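PDB 3RQI: response regulator protein from Burkholderia pseudomallei, which probably relays a two-component signal to transcription, with a phosphoaspartate-bearing receiver domain joined to a C-terminal Fis-family DNA-binding domain. Local coordinates for residues A[18-23]-A[34-39]; A[102-107]-A[125-130]. One frame throughout, in Å; residues are numbered along the deposited sequence.

Contact 1: residues A[18-23]-A[34-39]; sequences VFAGTL and VRQAHN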
loop_
_atom_site.group_PDB
_atom_site.type_symbol
_atom_site.label_atom_id
_atom_site.label_comp_id
_atom_site.label_asym_id
_atom_site.label_seq_id
_atom_site.Cartn_x
_atom_site.Cartn_y
_atom_site.Cartn_z
ATOM N N VAL A 18 3.332 15.612 -20.992
ATOM C CA VAL A 18 3.373 14.639 -22.088
ATOM C C VAL A 18 2.611 13.374 -21.702
ATOM O O VAL A 18 1.686 12.916 -22.403
ATOM C CB VAL A 18 4.822 14.338 -22.477
ATOM C CG1 VAL A 18 4.855 13.244 -23.543
ATOM C CG2 VAL A 18 5.568 15.617 -22.994
ATOM N N PHE A 19 2.958 12.808 -20.552
ATOM C CA PHE A 19 2.205 11.709 -20.004
ATOM C C PHE A 19 0.721 12.061 -19.871
ATOM O O PHE A 19 -0.125 11.264 -20.226
ATOM C CB PHE A 19 2.789 11.298 -18.640
ATOM C CG PHE A 19 1.968 10.271 -17.929
ATOM C CD1 PHE A 19 2.184 8.922 -18.189
ATOM C CD2 PHE A 19 0.966 10.643 -17.045
ATOM C CE1 PHE A 19 1.435 7.956 -17.552
ATOM C CE2 PHE A 19 0.190 9.647 -16.409
ATOM C CZ PHE A 19 0.439 8.333 -16.685
ATOM N N ALA A 20 0.431 13.262 -19.389
ATOM C CA ALA A 20 -0.945 13.630 -19.123
ATOM C C ALA A 20 -1.736 13.707 -20.424
ATOM O O ALA A 20 -2.902 13.277 -20.499
ATOM C CB ALA A 20 -0.999 14.951 -18.351
ATOM N N GLY A 21 -1.092 14.224 -21.462
ATOM C CA GLY A 21 -1.716 14.291 -22.791
ATOM C C GLY A 21 -1.996 12.946 -23.422
ATOM O O GLY A 21 -3.042 12.725 -24.039
ATOM N N THR A 22 -1.059 12.017 -23.267
ATOM C CA THR A 22 -1.263 10.663 -23.789
ATOM C C THR A 22 -2.445 9.973 -23.089
ATOM O O THR A 22 -3.267 9.291 -23.724
ATOM C CB THR A 22 0.057 9.875 -23.632
ATOM O OG1 THR A 22 1.066 10.475 -24.479
ATOM C CG2 THR A 22 -0.116 8.416 -24.033
ATOM N N LEU A 23 -2.523 10.162 -21.783
ATOM C CA LEU A 23 -3.617 9.582 -21.010
ATOM C C LEU A 23 -4.935 10.241 -21.422
ATOM O O LEU A 23 -5.919 9.550 -21.665
ATOM C CB LEU A 23 -3.335 9.722 -19.505
ATOM C CG LEU A 23 -4.489 9.356 -18.561
ATOM C CD1 LEU A 23 -5.000 7.925 -18.823
ATOM C CD2 LEU A 23 -4.007 9.499 -17.092
ATOM N N VAL A 34 -11.940 15.233 -20.895
ATOM C CA VAL A 34 -10.786 15.294 -19.961
ATOM C C VAL A 34 -10.233 16.704 -19.798
ATOM O O VAL A 34 -10.058 17.445 -20.798
ATOM C CB VAL A 34 -9.624 14.373 -20.471
ATOM C CG1 VAL A 34 -8.461 14.288 -19.481
ATOM C CG2 VAL A 34 -10.151 12.944 -20.778
ATOM N N ARG A 35 -10.001 17.087 -18.546
ATOM C CA ARG A 35 -9.226 18.300 -18.212
ATOM C C ARG A 35 -7.941 17.857 -17.543
ATOM O O ARG A 35 -7.907 16.810 -16.880
ATOM C CB ARG A 35 -10.018 19.217 -17.273
ATOM C CG ARG A 35 -11.336 19.703 -17.876
ATOM C CD ARG A 35 -11.065 20.576 -19.107
ATOM N NE ARG A 35 -10.567 21.878 -18.678
ATOM C CZ ARG A 35 -11.305 22.993 -18.651
ATOM N NH1 ARG A 35 -12.556 22.977 -19.089
ATOM N NH2 ARG A 35 -10.778 24.138 -18.228
ATOM N N GLN A 36 -6.872 18.650 -17.728
ATOM C CA GLN A 36 -5.573 18.342 -17.137
ATOM C C GLN A 36 -5.167 19.492 -16.183
ATOM O O GLN A 36 -5.398 20.679 -16.475
ATOM C CB GLN A 36 -4.495 18.248 -18.229
ATOM C CG GLN A 36 -4.670 17.142 -19.264
ATOM C CD GLN A 36 -3.555 17.237 -20.304
ATOM O OE1 GLN A 36 -2.386 17.466 -19.964
ATOM N NE2 GLN A 36 -3.927 17.160 -21.571
ATOM N N ALA A 37 -4.531 19.138 -15.079
ATOM C CA ALA A 37 -3.916 20.086 -14.162
ATOM C C ALA A 37 -2.487 19.624 -13.934
ATOM O O ALA A 37 -2.267 18.425 -13.713
ATOM C CB ALA A 37 -4.672 20.104 -12.826
ATOM N N HIS A 38 -1.536 20.558 -13.971
ATOM C CA HIS A 38 -0.108 20.180 -13.927
ATOM C C HIS A 38 0.555 20.577 -12.632
ATOM O O HIS A 38 1.746 20.319 -12.435
ATOM C CB HIS A 38 0.661 20.752 -15.144
ATOM C CG HIS A 38 0.003 20.408 -16.442
ATOM N ND1 HIS A 38 -0.240 21.347 -17.426
ATOM C CD2 HIS A 38 -0.499 19.240 -16.897
ATOM C CE1 HIS A 38 -0.859 20.762 -18.436
ATOM N NE2 HIS A 38 -1.049 19.491 -18.135
ATOM N N ASN A 39 -0.217 21.195 -11.740
ATOM C CA ASN A 39 0.295 21.585 -10.429
ATOM C C ASN A 39 -0.874 21.751 -9.478
ATOM O O ASN A 39 -2.021 21.619 -9.905
ATOM C CB ASN A 39 1.140 22.861 -10.499
ATOM C CG ASN A 39 0.361 24.048 -11.009
ATOM O OD1 ASN A 39 -0.777 24.276 -10.618
ATOM N ND2 ASN A 39 0.967 24.804 -11.910
#
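Ala20, on helix 17-29, turns its methyl group toward the amide end of Gln36, a residue of the edge strand 33-37. CB of Ala20 lies 3.3 Å from OE1 of Gln36, a van der Waals approach of a methyl to a carbonyl oxygen. One residue on, Gly21 presents bare backbone to the same amide: NE2 of Gln36 comes to 3.8 Å from CA of Gly21. With the two neighbouring residues this small, helix and strand close to 6.9 Å between CA of Ala20 and CA of Gln36. Gln36 reaches across with CG anti to its carbonyl carbon (chi1 -63°) and an extended chain beyond. The OE1 end of its amide is held from within its own segment, where NE2 of His38 donates to OE1 of Gln36 over 3.0 Å in an almost straight bond of 177°. The acceptor lies in the imidazole plane, while the donor stands 32° out of the carbonyl plane. The contact packs the helix of the beta-alpha-beta unit 9-13, 17-29, 33-37 on its second strand; Ala20 and Leu23 also rest on Val12 of strand 9-13, and Ala37 faces away, onto helix 40-47.

Contact 2: residues A[102-107]-A[125-130]; sequences ADNYLA and EVQAEE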
loop_
_atom_site.group_PDB
_atom_site.type_symbol
_atom_site.label_atom_id
_atom_site.label_comp_id
_atom_site.label_asym_id
_atom_site.label_seq_id
_atom_site.Cartn_x
_atom_site.Cartn_y
_atom_site.Cartn_z
ATOM N N ALA A 102 -8.664 8.674 -0.986
ATOM C CA ALA A 102 -8.529 8.034 -2.300
ATOM C C ALA A 102 -9.291 6.714 -2.333
ATOM O O ALA A 102 -9.275 5.927 -1.371
ATOM C CB ALA A 102 -7.093 7.803 -2.675
ATOM N N ASP A 103 -9.922 6.453 -3.467
ATOM C CA ASP A 103 -10.607 5.186 -3.653
ATOM C C ASP A 103 -9.691 4.020 -4.052
ATOM O O ASP A 103 -10.024 2.868 -3.796
ATOM C CB ASP A 103 -11.763 5.324 -4.674
ATOM C CG ASP A 103 -12.784 6.328 -4.240
ATOM O OD1 ASP A 103 -13.523 6.031 -3.267
ATOM O OD2 ASP A 103 -12.832 7.418 -4.827
ATOM N N ASN A 104 -8.560 4.306 -4.711
ATOM C CA ASN A 104 -7.658 3.238 -5.121
ATOM C C ASN A 104 -6.297 3.812 -5.459
ATOM O O ASN A 104 -6.090 5.046 -5.412
ATOM C CB ASN A 104 -8.234 2.460 -6.333
ATOM C CG ASN A 104 -7.796 1.021 -6.364
ATOM O OD1 ASN A 104 -6.947 0.577 -5.554
ATOM N ND2 ASN A 104 -8.366 0.261 -7.312
ATOM N N TYR A 105 -5.359 2.933 -5.803
ATOM C CA TYR A 105 -3.975 3.382 -5.972
ATOM C C TYR A 105 -3.346 2.424 -6.953
ATOM O O TYR A 105 -3.490 1.210 -6.814
ATOM C CB TYR A 105 -3.295 3.327 -4.597
ATOM C CG TYR A 105 -1.825 3.758 -4.460
ATOM C CD1 TYR A 105 -1.497 4.872 -3.677
ATOM C CD2 TYR A 105 -0.783 3.019 -5.080
ATOM C CE1 TYR A 105 -0.168 5.252 -3.469
ATOM C CE2 TYR A 105 0.545 3.389 -4.899
ATOM C CZ TYR A 105 0.841 4.495 -4.085
ATOM O OH TYR A 105 2.140 4.851 -3.900
ATOM N N LEU A 106 -2.716 2.964 -7.994
ATOM C CA LEU A 106 -2.038 2.148 -9.024
ATOM C C LEU A 106 -0.645 2.663 -9.333
ATOM O O LEU A 106 -0.402 3.883 -9.405
ATOM C CB LEU A 106 -2.823 2.191 -10.326
ATOM C CG LEU A 106 -4.009 1.278 -10.610
ATOM C CD1 LEU A 106 -4.250 1.447 -12.129
ATOM C CD2 LEU A 106 -3.699 -0.168 -10.242
ATOM N N ALA A 107 0.290 1.718 -9.467
ATOM C CA ALA A 107 1.627 2.052 -9.978
ATOM C C ALA A 107 1.639 2.289 -11.484
ATOM O O ALA A 107 1.016 1.524 -12.256
ATOM C CB ALA A 107 2.617 0.934 -9.621
ATOM N N GLU A 125 -11.185 -4.312 -3.466
ATOM C CA GLU A 125 -11.440 -5.606 -2.817
ATOM C C GLU A 125 -11.029 -6.750 -3.737
ATOM O O GLU A 125 -10.393 -7.692 -3.262
ATOM C CB GLU A 125 -12.897 -5.749 -2.341
ATOM C CG GLU A 125 -13.243 -7.060 -1.574
ATOM C CD GLU A 125 -12.225 -7.463 -0.521
ATOM O OE1 GLU A 125 -11.524 -8.486 -0.721
ATOM O OE2 GLU A 125 -12.122 -6.765 0.509
ATOM N N VAL A 126 -11.346 -6.663 -5.031
ATOM C CA VAL A 126 -10.923 -7.697 -6.017
ATOM C C VAL A 126 -9.397 -7.779 -6.122
ATOM O O VAL A 126 -8.800 -8.870 -6.141
ATOM C CB VAL A 126 -11.512 -7.407 -7.424
ATOM C CG1 VAL A 126 -11.099 -8.505 -8.446
ATOM C CG2 VAL A 126 -13.012 -7.434 -7.343
ATOM N N GLN A 127 -8.768 -6.613 -6.129
ATOM C CA GLN A 127 -7.301 -6.560 -6.298
ATOM C C GLN A 127 -6.586 -7.141 -5.066
ATOM O O GLN A 127 -5.593 -7.862 -5.187
ATOM C CB GLN A 127 -6.845 -5.123 -6.680
ATOM C CG GLN A 127 -7.237 -4.711 -8.165
ATOM C CD GLN A 127 -7.379 -3.186 -8.497
ATOM O OE1 GLN A 127 -7.052 -2.343 -7.709
ATOM N NE2 GLN A 127 -7.886 -2.876 -9.708
ATOM N N ALA A 128 -7.122 -6.864 -3.883
ATOM C CA ALA A 128 -6.574 -7.421 -2.649
ATOM C C ALA A 128 -6.656 -8.947 -2.623
ATOM O O ALA A 128 -5.680 -9.616 -2.277
ATOM C CB ALA A 128 -7.248 -6.787 -1.410
ATOM N N GLU A 129 -7.801 -9.491 -3.009
ATOM C CA GLU A 129 -7.937 -10.957 -3.127
ATOM C C GLU A 129 -6.968 -11.573 -4.138
ATOM O O GLU A 129 -6.323 -12.589 -3.842
ATOM C CB GLU A 129 -9.363 -11.362 -3.478
ATOM C CG GLU A 129 -9.551 -12.910 -3.634
ATOM C CD GLU A 129 -9.101 -13.698 -2.397
ATOM O OE1 GLU A 129 -9.186 -13.143 -1.277
ATOM O OE2 GLU A 129 -8.690 -14.882 -2.532
ATOM N N GLU A 130 -6.874 -10.973 -5.328
ATOM C CA GLU A 130 -5.927 -11.446 -6.358
ATOM C C GLU A 130 -4.503 -11.439 -5.794
ATOM O O GLU A 130 -3.733 -12.375 -6.019
ATOM C CB GLU A 130 -6.031 -10.601 -7.637
ATOM C CG GLU A 130 -7.435 -10.673 -8.282
ATOM C CD GLU A 130 -7.626 -9.793 -9.522
ATOM O OE1 GLU A 130 -6.925 -8.762 -9.683
ATOM O OE2 GLU A 130 -8.519 -10.128 -10.337
HETATM O O HOH W 1 -5.981 -1.905 -5.401
#
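Gln127, the residue of helix 123-133 that meets strand 104-107 here, reaches its amide out to the amide of Asn104. CG lies beside its own backbone N, and from there the side chain is stretched out, covering much of the 9.9 Å between CA of Gln127 and CA of Asn104. At the far end OE1 of Gln127 accepts a hydrogen bond from ND2 of Asn104 at 2.9 Å, with an N-H...O angle of 161°. The oxygen lies near the amide plane of Asn104, whereas the donor is tilted 28° from the carbonyl plane of Gln127, the two amides being 23° apart. A water lies within hydrogen-bonding distance of both oxygens, 2.6 Å from OE1 of Gln127 and 2.7 Å from OD1 of Asn104. OD1 of Asn104 also takes a weak bond from the N of Tyr105. ND2 of Asn104 has a second acceptor in the O of Ala118, the last residue of helix 112-118. Further along the helix, Ala128 packs on Ala92 of the second subunit. Asn104 is buried, yet both ends of its amide have partners, and their opposite demands set which end is N and which is O. The polar link thus ties the last strand of the receiver sheet to the helix that leads on toward the Fis-family region, by directed bonds with little apolar packing between the segments.

In the fold
From the N terminus the chain runs through strand 9-13 and Asp15 of the calcium site into helix 17-29, and contact 1 closes a loop of ten residues, the rest of that helix and the connection into strand 33-37, at one edge of the five-stranded parallel sheet. The phosphorylated Asp58 and His60, which complete the protein's share of the calcium site, follow before contact 2 opens at strand 104-107 on the other edge. Contact 2 closes a longer loop, through helix 112-118 to helix 123-133. The two follow in series, neither nested nor crossed, with centres about 23 Å apart. Contact 1 is internal to the receiver domain, whereas contact 2 joins the edge strand to the second helix after it, close to the second subunit.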